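Local structure of catalase-3 (4AJ9) at the interface of chains A and B and the interface of chains A and C. The protein uses haem to break down hydrogen peroxide into oxygen and water, protecting the cell from its toxic effects. Sequence-based numbering; all coordinates share one arbitrary frame. Chains: chain A/B/C, Catalase-3.

Contact 1: the interface of chains A and B. Residues chain A 16-18, 26; chain B 406-410.
B:Ala408 pairs with A:Phe17 in a parallel beta bridge between two copies of the catalase chain. Backbone hydrogen bonds make the frame of the contact. B:Ala408 N donates to A:Gln16 O at 2.8 Å. A:Met18 N returns the bond to B:Ala408 O at 2.7 Å. A:Phe17 is thus flanked by the two bonds. Further along, B:Ala410 N donates to A:Ile26 O at 2.8 Å. The interface is two-fold symmetric, so the same pairing recurs with the chains exchanged.

Apolar contacts flank the frame. The side chain of A:Met18 starts with CG anti to the backbone N (chi1 -165°) and then bends at chi2 and chi3. Its tip thereby crosses obliquely over the ring of B:Pro407, with the terminal methyl CE 3.6 Å from CG of that ring. The sulfur SD packs on the same ring carbon at 3.7 Å. B:Pro407 follows a cis peptide bond. The ring of A:Phe17 brings its CD1–CE1 edge up to the backbone of chain B, with CD1 and CE1 each 3.5 Å from B:Gln409 O. The methyls lie further off, B:Ala410 CB at 3.8 Å and B:Ala408 CB at 4.0 Å from CD1.

All the residues named lie in loops. The A:Gln16–A:Met18 stretch belongs to the N-terminal part of its chain and runs alongside the B:Tyr406–B:Ala410 loop.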
ATOM      1  N   GLN A  16     -26.575  15.169  14.726  1.00  7.95           N
ATOM      2  CA  GLN A  16     -25.230  15.426  15.236  1.00  7.79           C
ATOM      3  C   GLN A  16     -24.583  16.600  14.515  1.00  8.52           C
ATOM      4  O   GLN A  16     -24.926  16.911  13.374  1.00 10.78           O
ATOM      5  CB  GLN A  16     -24.350  14.184  15.072  1.00  9.65           C
ATOM      6  CG  GLN A  16     -24.889  12.939  15.754  1.00 12.06           C
ATOM      7  CD  GLN A  16     -24.680  12.984  17.255  1.00 17.77           C
ATOM      8  OE1 GLN A  16     -24.168  13.968  17.787  1.00 14.00           O
ATOM      9  NE2 GLN A  16     -25.073  11.917  17.947  1.00 14.47           N
ATOM     10  N   PHE A  17     -23.625  17.241  15.174  1.00  9.32           N
ATOM     11  CA  PHE A  17     -22.780  18.215  14.495  1.00  9.62           C
ATOM     12  C   PHE A  17     -21.656  17.501  13.751  1.00  4.85           C
ATOM     13  O   PHE A  17     -21.219  16.421  14.151  1.00  6.33           O
ATOM     14  CB  PHE A  17     -22.194  19.218  15.478  1.00  8.80           C
ATOM     15  CG  PHE A  17     -23.172  20.248  15.940  1.00  9.97           C
ATOM     16  CD1 PHE A  17     -23.563  21.274  15.097  1.00  7.09           C
ATOM     17  CD2 PHE A  17     -23.698  20.195  17.218  1.00 10.68           C
ATOM     18  CE1 PHE A  17     -24.460  22.233  15.520  1.00 12.45           C
ATOM     19  CE2 PHE A  17     -24.602  21.146  17.647  1.00 12.29           C
ATOM     20  CZ  PHE A  17     -24.983  22.167  16.802  1.00 10.98           C
ATOM     21  N   MET A  18     -21.226  18.113  12.656  1.00  6.95           N
ATOM     22  CA  MET A  18     -20.089  17.655  11.859  1.00  7.43           C
ATOM     23  C   MET A  18     -18.835  17.647  12.714  1.00  9.90           C
ATOM     24  O   MET A  18     -18.637  18.556  13.518  1.00  7.65           O
ATOM     25  CB  MET A  18     -19.868  18.642  10.702  1.00  7.74           C
ATOM     26  CG  MET A  18     -18.968  18.142   9.588  1.00 13.48           C
ATOM     27  SD  MET A  18     -19.816  16.965   8.502  1.00 10.34           S
ATOM     28  CE  MET A  18     -21.162  17.943   7.845  1.00 14.78           C
ATOM     29  N   ILE A  26     -16.969  20.848  13.764  1.00  7.89           N
ATOM     30  CA  ILE A  26     -16.462  21.767  12.749  1.00  6.52           C
ATOM     31  C   ILE A  26     -17.535  22.270  11.799  1.00  8.52           C
ATOM     32  O   ILE A  26     -18.673  21.823  11.831  1.00  6.41           O
ATOM     33  CB  ILE A  26     -15.392  21.094  11.880  1.00 10.81           C
ATOM     34  CG1 ILE A  26     -15.998  19.905  11.112  1.00  5.27           C
ATOM     35  CG2 ILE A  26     -14.228  20.654  12.727  1.00  6.25           C
ATOM     36  CD1 ILE A  26     -14.975  19.121  10.337  1.00  8.75           C
TER
ATOM     37  N   TYR B 406     -28.333  17.172   8.625  1.00 10.89           N
ATOM     38  CA  TYR B 406     -27.404  16.487   9.528  1.00  8.18           C
ATOM     39  C   TYR B 406     -26.484  15.548   8.760  1.00 12.53           C
ATOM     40  O   TYR B 406     -26.926  14.901   7.812  1.00  9.65           O
ATOM     41  CB  TYR B 406     -28.166  15.697  10.587  1.00  7.26           C
ATOM     42  CG  TYR B 406     -29.011  16.577  11.471  1.00 11.29           C
ATOM     43  CD1 TYR B 406     -28.421  17.400  12.422  1.00  7.49           C
ATOM     44  CD2 TYR B 406     -30.387  16.609  11.336  1.00  9.01           C
ATOM     45  CE1 TYR B 406     -29.182  18.215  13.232  1.00 17.03           C
ATOM     46  CE2 TYR B 406     -31.159  17.427  12.139  1.00 22.59           C
ATOM     47  CZ  TYR B 406     -30.552  18.224  13.088  1.00 25.47           C
ATOM     48  OH  TYR B 406     -31.318  19.041  13.885  1.00 28.57           O
ATOM     49  N   PRO B 407     -25.198  15.478   9.160  1.00 12.13           N
ATOM     50  CA  PRO B 407     -24.589  16.229  10.272  1.00  7.92           C
ATOM     51  C   PRO B 407     -24.502  17.732   9.996  1.00 10.45           C
ATOM     52  O   PRO B 407     -24.340  18.146   8.851  1.00  9.20           O
ATOM     53  CB  PRO B 407     -23.182  15.607  10.400  1.00 10.68           C
ATOM     54  CG  PRO B 407     -22.904  14.992   9.076  1.00 13.23           C
ATOM     55  CD  PRO B 407     -24.241  14.561   8.515  1.00  6.52           C
ATOM     56  N   ALA B 408     -24.617  18.534  11.052  1.00  7.79           N
ATOM     57  CA  ALA B 408     -24.791  19.973  10.923  1.00 11.39           C
ATOM     58  C   ALA B 408     -23.500  20.766  11.115  1.00  9.72           C
ATOM     59  O   ALA B 408     -22.591  20.329  11.824  1.00 13.52           O
ATOM     60  CB  ALA B 408     -25.855  20.450  11.924  1.00  8.49           C
ATOM     61  N   GLN B 409     -23.446  21.953  10.503  1.00  7.79           N
ATOM     62  CA  GLN B 409     -22.293  22.848  10.643  1.00 11.62           C
ATOM     63  C   GLN B 409     -22.156  23.377  12.066  1.00  9.28           C
ATOM     64  O   GLN B 409     -23.148  23.762  12.695  1.00  7.99           O
ATOM     65  CB  GLN B 409     -22.409  24.034   9.676  1.00 10.20           C
ATOM     66  CG  GLN B 409     -22.571  23.625   8.217  1.00  9.67           C
ATOM     67  CD  GLN B 409     -21.340  22.918   7.683  1.00  8.85           C
ATOM     68  OE1 GLN B 409     -20.257  23.500   7.622  1.00 10.22           O
ATOM     69  NE2 GLN B 409     -21.499  21.661   7.293  1.00  7.72           N
ATOM     70  N   ALA B 410     -20.927  23.384  12.577  1.00  6.11           N
ATOM     71  CA  ALA B 410     -20.643  23.994  13.871  1.00  9.92           C
ATOM     72  C   ALA B 410     -19.592  25.077  13.683  1.00  9.03           C
ATOM     73  O   ALA B 410     -18.656  24.905  12.907  1.00 11.08           O
ATOM     74  CB  ALA B 410     -20.166  22.934  14.890  1.00  6.23           C
TER

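Contact 2: the interface of chains A and B. Residues chain A 13, 17, 19-21, 23; chain B 376-379.
B:Asn379 ND2 donates to two acceptors of the neighbouring chain, A:Thr19 O and A:Asp21 OD1, each at 3.1 Å. Both acceptors lie in the amide plane, and both bonds are nearly straight, which should fix the rotation of the amide. The carboxylate of A:Asp21 is met from above its own plane.

A:Thr19 also bonds through its side chain. Its OG1 sits between the backbone N and the carbonyl carbon (chi1 71°). There it accepts from B:His378 N at 2.9 Å and donates to A:Thr20 O. In return, A:Thr19 N donates to B:His378 O.

The imidazole of B:His378 makes a short bond from ND1 to A:Asp13 OD1, 2.6 Å long. The carboxylate oxygen lies in the ring plane and uses its anti lone pair. The two flat groups stand almost perpendicular, 86° apart. Water 2 touches both oxygens of A:Asp13 as well as B:Val377 O and B:Asn379 N. Water 1 links A:Asp13 OD2 to B:Asn379 O.

B:Val377 adds a little apolar packing, with CG1 4.1 Å from A:Asp21 CA. This mainly polar loop-to-loop contact ties the N-terminal segment of one subunit to the next and probably helps hold the tetramer together.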
ATOM      1  N   ASP A  13     -25.544   9.497  12.120  1.00  8.36           N
ATOM      2  CA  ASP A  13     -25.146  10.899  12.174  1.00 11.51           C
ATOM      3  C   ASP A  13     -26.350  11.827  12.271  1.00 13.74           C
ATOM      4  O   ASP A  13     -26.196  13.043  12.289  1.00 13.57           O
ATOM      5  CB  ASP A  13     -24.272  11.275  10.968  1.00  8.70           C
ATOM      6  CG  ASP A  13     -22.968  10.492  10.925  1.00 10.23           C
ATOM      7  OD1 ASP A  13     -22.374  10.258  12.003  1.00 12.63           O
ATOM      8  OD2 ASP A  13     -22.535  10.101   9.811  1.00  9.57           O
ATOM      9  N   PHE A  17     -23.625  17.241  15.174  1.00  9.32           N
ATOM     10  CA  PHE A  17     -22.780  18.215  14.495  1.00  9.62           C
ATOM     11  C   PHE A  17     -21.656  17.501  13.751  1.00  4.85           C
ATOM     12  O   PHE A  17     -21.219  16.421  14.151  1.00  6.33           O
ATOM     13  CB  PHE A  17     -22.194  19.218  15.478  1.00  8.80           C
ATOM     14  CG  PHE A  17     -23.172  20.248  15.940  1.00  9.97           C
ATOM     15  CD1 PHE A  17     -23.563  21.274  15.097  1.00  7.09           C
ATOM     16  CD2 PHE A  17     -23.698  20.195  17.218  1.00 10.68           C
ATOM     17  CE1 PHE A  17     -24.460  22.233  15.520  1.00 12.45           C
ATOM     18  CE2 PHE A  17     -24.602  21.146  17.647  1.00 12.29           C
ATOM     19  CZ  PHE A  17     -24.983  22.167  16.802  1.00 10.98           C
ATOM     20  N   THR A  19     -17.980  16.641  12.526  1.00  3.15           N
ATOM     21  CA  THR A  19     -16.704  16.566  13.234  1.00 10.71           C
ATOM     22  C   THR A  19     -15.574  16.215  12.267  1.00  8.95           C
ATOM     23  O   THR A  19     -15.823  15.819  11.136  1.00  5.57           O
ATOM     24  CB  THR A  19     -16.719  15.460  14.303  1.00  6.34           C
ATOM     25  OG1 THR A  19     -16.719  14.182  13.650  1.00  5.78           O
ATOM     26  CG2 THR A  19     -17.954  15.589  15.191  1.00  5.57           C
ATOM     27  N   THR A  20     -14.333  16.335  12.723  1.00  6.75           N
ATOM     28  CA  THR A  20     -13.206  15.805  11.965  1.00  9.75           C
ATOM     29  C   THR A  20     -13.199  14.318  12.247  1.00  6.91           C
ATOM     30  O   THR A  20     -13.993  13.842  13.058  1.00  7.17           O
ATOM     31  CB  THR A  20     -11.871  16.348  12.477  1.00  8.92           C
ATOM     32  OG1 THR A  20     -11.614  15.776  13.761  1.00  7.26           O
ATOM     33  CG2 THR A  20     -11.895  17.876  12.587  1.00  6.19           C
ATOM     34  N   ASP A  21     -12.280  13.589  11.620  1.00  6.50           N
ATOM     35  CA  ASP A  21     -12.127  12.162  11.894  1.00  7.36           C
ATOM     36  C   ASP A  21     -11.453  11.895  13.247  1.00  9.41           C
ATOM     37  O   ASP A  21     -11.383  10.751  13.695  1.00 10.21           O
ATOM     38  CB  ASP A  21     -11.361  11.455  10.770  1.00  3.87           C
ATOM     39  CG  ASP A  21     -12.238  11.146   9.567  1.00  5.72           C
ATOM     40  OD1 ASP A  21     -13.475  11.000   9.741  1.00  7.28           O
ATOM     41  OD2 ASP A  21     -11.693  11.040   8.445  1.00  9.07           O
ATOM     42  N   GLY A  23     -12.450  13.797  15.944  1.00  9.79           N
ATOM     43  CA  GLY A  23     -13.363  14.417  16.877  1.00 11.76           C
ATOM     44  C   GLY A  23     -13.186  15.924  16.915  1.00  8.39           C
ATOM     45  O   GLY A  23     -12.236  16.484  16.354  1.00 13.25           O
TER
ATOM     46  N   GLY B 376     -16.754  11.118  19.624  1.00 17.48           N
ATOM     47  CA  GLY B 376     -17.739  10.896  18.575  1.00 17.14           C
ATOM     48  C   GLY B 376     -17.356  11.501  17.235  1.00  9.06           C
ATOM     49  O   GLY B 376     -16.905  12.639  17.164  1.00 10.88           O
ATOM     50  N   VAL B 377     -17.544  10.724  16.173  1.00 12.05           N
ATOM     51  CA  VAL B 377     -17.193  11.148  14.819  1.00  8.05           C
ATOM     52  C   VAL B 377     -18.444  11.097  13.953  1.00 11.22           C
ATOM     53  O   VAL B 377     -19.072  10.051  13.802  1.00  5.05           O
ATOM     54  CB  VAL B 377     -16.093  10.256  14.225  1.00 10.52           C
ATOM     55  CG1 VAL B 377     -15.807  10.625  12.766  1.00  9.93           C
ATOM     56  CG2 VAL B 377     -14.831  10.369  15.062  1.00 10.31           C
ATOM     57  N   HIS B 378     -18.819  12.245  13.405  1.00  6.49           N
ATOM     58  CA  HIS B 378     -20.022  12.331  12.607  1.00  7.32           C
ATOM     59  C   HIS B 378     -19.703  13.219  11.430  1.00  6.57           C
ATOM     60  O   HIS B 378     -19.608  14.428  11.571  1.00  4.71           O
ATOM     61  CB  HIS B 378     -21.171  12.923  13.440  1.00  6.29           C
ATOM     62  CG  HIS B 378     -21.514  12.105  14.649  1.00  9.37           C
ATOM     63  ND1 HIS B 378     -22.154  10.888  14.566  1.00  8.47           N
ATOM     64  CD2 HIS B 378     -21.281  12.319  15.966  1.00  9.89           C
ATOM     65  CE1 HIS B 378     -22.298  10.385  15.781  1.00  8.85           C
ATOM     66  NE2 HIS B 378     -21.777  11.235  16.649  1.00  9.10           N
ATOM     67  N   ASN B 379     -19.501  12.618  10.268  1.00  4.79           N
ATOM     68  CA  ASN B 379     -19.289  13.418   9.078  1.00  6.07           C
ATOM     69  C   ASN B 379     -19.651  12.608   7.854  1.00  6.17           C
ATOM     70  O   ASN B 379     -20.176  11.497   7.974  1.00  6.43           O
ATOM     71  CB  ASN B 379     -17.855  13.941   9.001  1.00  6.19           C
ATOM     72  CG  ASN B 379     -16.825  12.826   9.048  1.00  4.73           C
ATOM     73  OD1 ASN B 379     -17.008  11.766   8.436  1.00  6.90           O
ATOM     74  ND2 ASN B 379     -15.741  13.055   9.780  1.00  7.15           N
TER
HETATM   75  O   HOH W   1     -23.062  11.233   7.446  1.00  7.77           O
HETATM   76  O   HOH W   2     -19.653   9.514  10.813  1.00  9.45           O

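Contact 3: the interface of chains A and C. Residues chain A 109, 111-112, 165, 167-168; chain C 67, 110-112, 253, 256.
A:Glu165 reaches from its loop to two arginines of chain C, at a subunit interface of this haem catalase. Its side chain leaves with CG anti to the backbone N (chi1 -170°) and stays extended beyond CG. C:Arg256 NH1 meets OE1 at 2.7 Å in a salt bridge, on the anti lone pair, with the carboxylate and guanidinium nearly coplanar. The same NH1 also donates to A:Glu165 O at 3.0 Å, so one nitrogen holds both backbone and side chain. C:Arg110 NH2 is a weaker partner of OE2, 3.3 Å away. Water 4 joins C:Arg110 NE to OE1.

C:Gly111 lies against the amide of A:Gln168, with its CA 3.6 Å from CD. A:Gln168 OE1 accepts from A:Ser109 N in its own chain, which helps hold the amide in place. A:Gln168 N donates to C:Asp253 OD2 at 2.8 Å, on the syn lone pair.

In the second shell, C:Arg67 NH2 forms a salt bridge with C:Asp253 OD1, and its NH1 donates to C:Arg110 O. C:Arg67 thereby probably helps to position C:Asp253 and C:Arg110. Water 3 touches C:Arg67 NH1, C:Asp253 OD1, A:Glu165 O and A:Gln168 NE2.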
ATOM      1  N   SER A 109     -15.431  -4.454 -15.711  1.00  3.00           N
ATOM      2  CA  SER A 109     -14.983  -3.657 -14.572  1.00  4.05           C
ATOM      3  C   SER A 109     -16.177  -3.182 -13.742  1.00  5.59           C
ATOM      4  O   SER A 109     -17.335  -3.364 -14.136  1.00  3.51           O
ATOM      5  CB  SER A 109     -14.165  -2.458 -15.049  1.00  5.51           C
ATOM      6  OG  SER A 109     -12.841  -2.842 -15.380  1.00  8.11           O
ATOM      7  N   GLY A 111     -18.130  -0.685 -13.117  0.57  4.93           N
ATOM      8  CA  GLY A 111     -19.309   0.059 -13.537  0.57  4.98           C
ATOM      9  C   GLY A 111     -19.885  -0.409 -14.861  0.57  5.05           C
ATOM     10  O   GLY A 111     -20.689   0.283 -15.481  0.57  5.64           O
ATOM     11  N   SER A 112     -19.466  -1.592 -15.295  1.00  4.60           N
ATOM     12  CA  SER A 112     -19.990  -2.216 -16.518  1.00  5.98           C
ATOM     13  C   SER A 112     -21.425  -2.693 -16.288  1.00  6.39           C
ATOM     14  O   SER A 112     -21.915  -2.693 -15.147  1.00  3.43           O
ATOM     15  CB  SER A 112     -19.102  -3.372 -16.987  1.00  2.49           C
ATOM     16  OG  SER A 112     -19.001  -4.400 -16.008  1.00  2.39           O
ATOM     17  N   GLU A 165      -7.828  -1.022 -24.599  1.00  3.24           N
ATOM     18  CA  GLU A 165      -8.801  -1.409 -23.581  1.00  3.63           C
ATOM     19  C   GLU A 165     -10.226  -1.421 -24.126  1.00  5.33           C
ATOM     20  O   GLU A 165     -11.140  -0.855 -23.524  1.00  4.25           O
ATOM     21  CB  GLU A 165      -8.684  -0.576 -22.292  1.00  5.45           C
ATOM     22  CG  GLU A 165      -9.553  -1.156 -21.159  1.00  4.62           C
ATOM     23  CD  GLU A 165      -9.408  -0.425 -19.836  1.00 11.71           C
ATOM     24  OE1 GLU A 165     -10.021   0.646 -19.664  1.00 11.62           O
ATOM     25  OE2 GLU A 165      -8.675  -0.924 -18.961  1.00 16.57           O
ATOM     26  N   PRO A 167     -12.844  -4.551 -25.965  1.00  2.01           N
ATOM     27  CA  PRO A 167     -14.160  -4.052 -25.560  1.00  4.35           C
ATOM     28  C   PRO A 167     -14.457  -4.371 -24.096  1.00  4.17           C
ATOM     29  O   PRO A 167     -13.963  -5.370 -23.559  1.00  2.73           O
ATOM     30  CB  PRO A 167     -15.109  -4.874 -26.437  1.00  2.05           C
ATOM     31  CG  PRO A 167     -14.434  -6.249 -26.459  1.00  2.11           C
ATOM     32  CD  PRO A 167     -12.916  -5.967 -26.366  1.00  5.59           C
ATOM     33  N   GLN A 168     -15.286  -3.530 -23.483  1.00  5.44           N
ATOM     34  CA  GLN A 168     -15.742  -3.717 -22.103  1.00  4.54           C
ATOM     35  C   GLN A 168     -16.734  -4.872 -21.963  1.00  5.88           C
ATOM     36  O   GLN A 168     -17.686  -4.984 -22.750  1.00  5.83           O
ATOM     37  CB  GLN A 168     -16.427  -2.437 -21.621  1.00  3.14           C
ATOM     38  CG  GLN A 168     -16.871  -2.491 -20.164  1.00  2.96           C
ATOM     39  CD  GLN A 168     -15.717  -2.638 -19.184  1.00  6.05           C
ATOM     40  OE1 GLN A 168     -15.895  -3.185 -18.092  1.00  3.52           O
ATOM     41  NE2 GLN A 168     -14.527  -2.130 -19.557  1.00  3.22           N
TER
ATOM     42  N   ARG C  67     -13.535   6.724 -15.927  1.00  4.71           N
ATOM     43  CA  ARG C  67     -13.739   6.211 -17.286  1.00  3.12           C
ATOM     44  C   ARG C  67     -13.197   7.181 -18.322  1.00  5.43           C
ATOM     45  O   ARG C  67     -13.683   8.309 -18.429  1.00  3.98           O
ATOM     46  CB  ARG C  67     -15.231   5.990 -17.556  1.00  3.54           C
ATOM     47  CG  ARG C  67     -15.549   5.617 -18.994  1.00  2.95           C
ATOM     48  CD  ARG C  67     -15.156   4.189 -19.301  1.00  3.60           C
ATOM     49  NE  ARG C  67     -15.501   3.834 -20.674  1.00  4.08           N
ATOM     50  CZ  ARG C  67     -15.235   2.658 -21.234  1.00  5.22           C
ATOM     51  NH1 ARG C  67     -14.625   1.707 -20.531  1.00  2.81           N
ATOM     52  NH2 ARG C  67     -15.583   2.429 -22.492  1.00  3.36           N
ATOM     53  N   ARG C 110     -14.730   2.756 -13.915  0.50  4.31           N
ATOM     54  CA  ARG C 110     -13.890   2.512 -15.098  0.50  6.57           C
ATOM     55  C   ARG C 110     -14.534   1.776 -16.276  0.50  7.90           C
ATOM     56  O   ARG C 110     -14.046   1.871 -17.406  0.50  5.23           O
ATOM     57  CB  ARG C 110     -12.628   1.745 -14.702  0.50  7.68           C
ATOM     58  CG  ARG C 110     -11.551   2.578 -14.054  0.50  5.92           C
ATOM     59  CD  ARG C 110     -10.343   1.689 -13.726  0.50  7.92           C
ATOM     60  NE  ARG C 110     -10.010   0.786 -14.827  0.50  4.80           N
ATOM     61  CZ  ARG C 110      -9.752  -0.511 -14.681  0.50 16.53           C
ATOM     62  NH1 ARG C 110      -9.789  -1.067 -13.475  0.50 13.34           N
ATOM     63  NH2 ARG C 110      -9.460  -1.256 -15.740  0.50 18.53           N
ATOM     64  N   GLY C 111     -15.596   1.021 -16.018  0.50  4.51           N
ATOM     65  CA  GLY C 111     -16.188   0.178 -17.044  0.50  4.87           C
ATOM     66  C   GLY C 111     -17.527   0.690 -17.542  0.50  4.27           C
ATOM     67  O   GLY C 111     -18.215   0.016 -18.308  0.50  5.69           O
ATOM     68  N   SER C 112     -17.873   1.897 -17.106  1.00  4.37           N
ATOM     69  CA  SER C 112     -19.150   2.559 -17.418  1.00  4.85           C
ATOM     70  C   SER C 112     -19.169   3.032 -18.878  1.00  4.79           C
ATOM     71  O   SER C 112     -18.124   3.073 -19.530  1.00  4.11           O
ATOM     72  CB  SER C 112     -19.453   3.714 -16.444  1.00  3.23           C
ATOM     73  OG  SER C 112     -18.465   4.731 -16.503  1.00  4.99           O
ATOM     74  N   ASP C 253     -17.896   1.426 -25.543  1.00  5.37           N
ATOM     75  CA  ASP C 253     -16.576   1.952 -25.910  1.00  7.51           C
ATOM     76  C   ASP C 253     -16.619   2.925 -27.087  1.00  2.89           C
ATOM     77  O   ASP C 253     -15.594   3.179 -27.719  1.00  3.60           O
ATOM     78  CB  ASP C 253     -15.606   0.811 -26.243  1.00  5.05           C
ATOM     79  CG  ASP C 253     -15.425  -0.162 -25.090  1.00  7.08           C
ATOM     80  OD1 ASP C 253     -14.923   0.266 -24.023  1.00  3.15           O
ATOM     81  OD2 ASP C 253     -15.762  -1.361 -25.265  1.00  6.77           O
ATOM     82  N   ARG C 256     -13.890   5.865 -26.969  1.00  2.72           N
ATOM     83  CA  ARG C 256     -12.497   5.450 -27.021  1.00  4.36           C
ATOM     84  C   ARG C 256     -12.158   4.785 -28.350  1.00  3.42           C
ATOM     85  O   ARG C 256     -11.081   5.010 -28.892  1.00  7.16           O
ATOM     86  CB  ARG C 256     -12.071   4.616 -25.801  1.00  8.32           C
ATOM     87  CG  ARG C 256     -12.681   3.252 -25.650  1.00  6.64           C
ATOM     88  CD  ARG C 256     -12.024   2.540 -24.456  1.00  5.48           C
ATOM     89  NE  ARG C 256     -12.184   3.285 -23.202  1.00  4.24           N
ATOM     90  CZ  ARG C 256     -11.837   2.823 -22.003  1.00  8.97           C
ATOM     91  NH1 ARG C 256     -11.299   1.610 -21.881  1.00  6.35           N
ATOM     92  NH2 ARG C 256     -12.042   3.566 -20.918  1.00  2.27           N
TER
HETATM   93  O   HOH W   3     -13.629  -0.763 -22.012  1.00  3.21           O
HETATM   94  O   HOH W   4      -9.486   1.841 -17.180  1.00  7.63           O

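Contact 1 and contact 2 are neighbours, with centres about 8 Å apart, and they share A:Phe17. Together they fasten one N-terminal stretch of chain A to two separate segments of chain B. Contact 3 lies about 38 Å from contact 1 and 36 Å from contact 2, and joins chain A to chain C instead. Chain A therefore meets different partners through different surfaces, as fits the four-copy deposited assembly. Contact 3 is also nearest to catalysis: its centre is about 13 Å from A:His65, against about 32 Å for contact 2. Packing there could help support the haem-pocket surroundings.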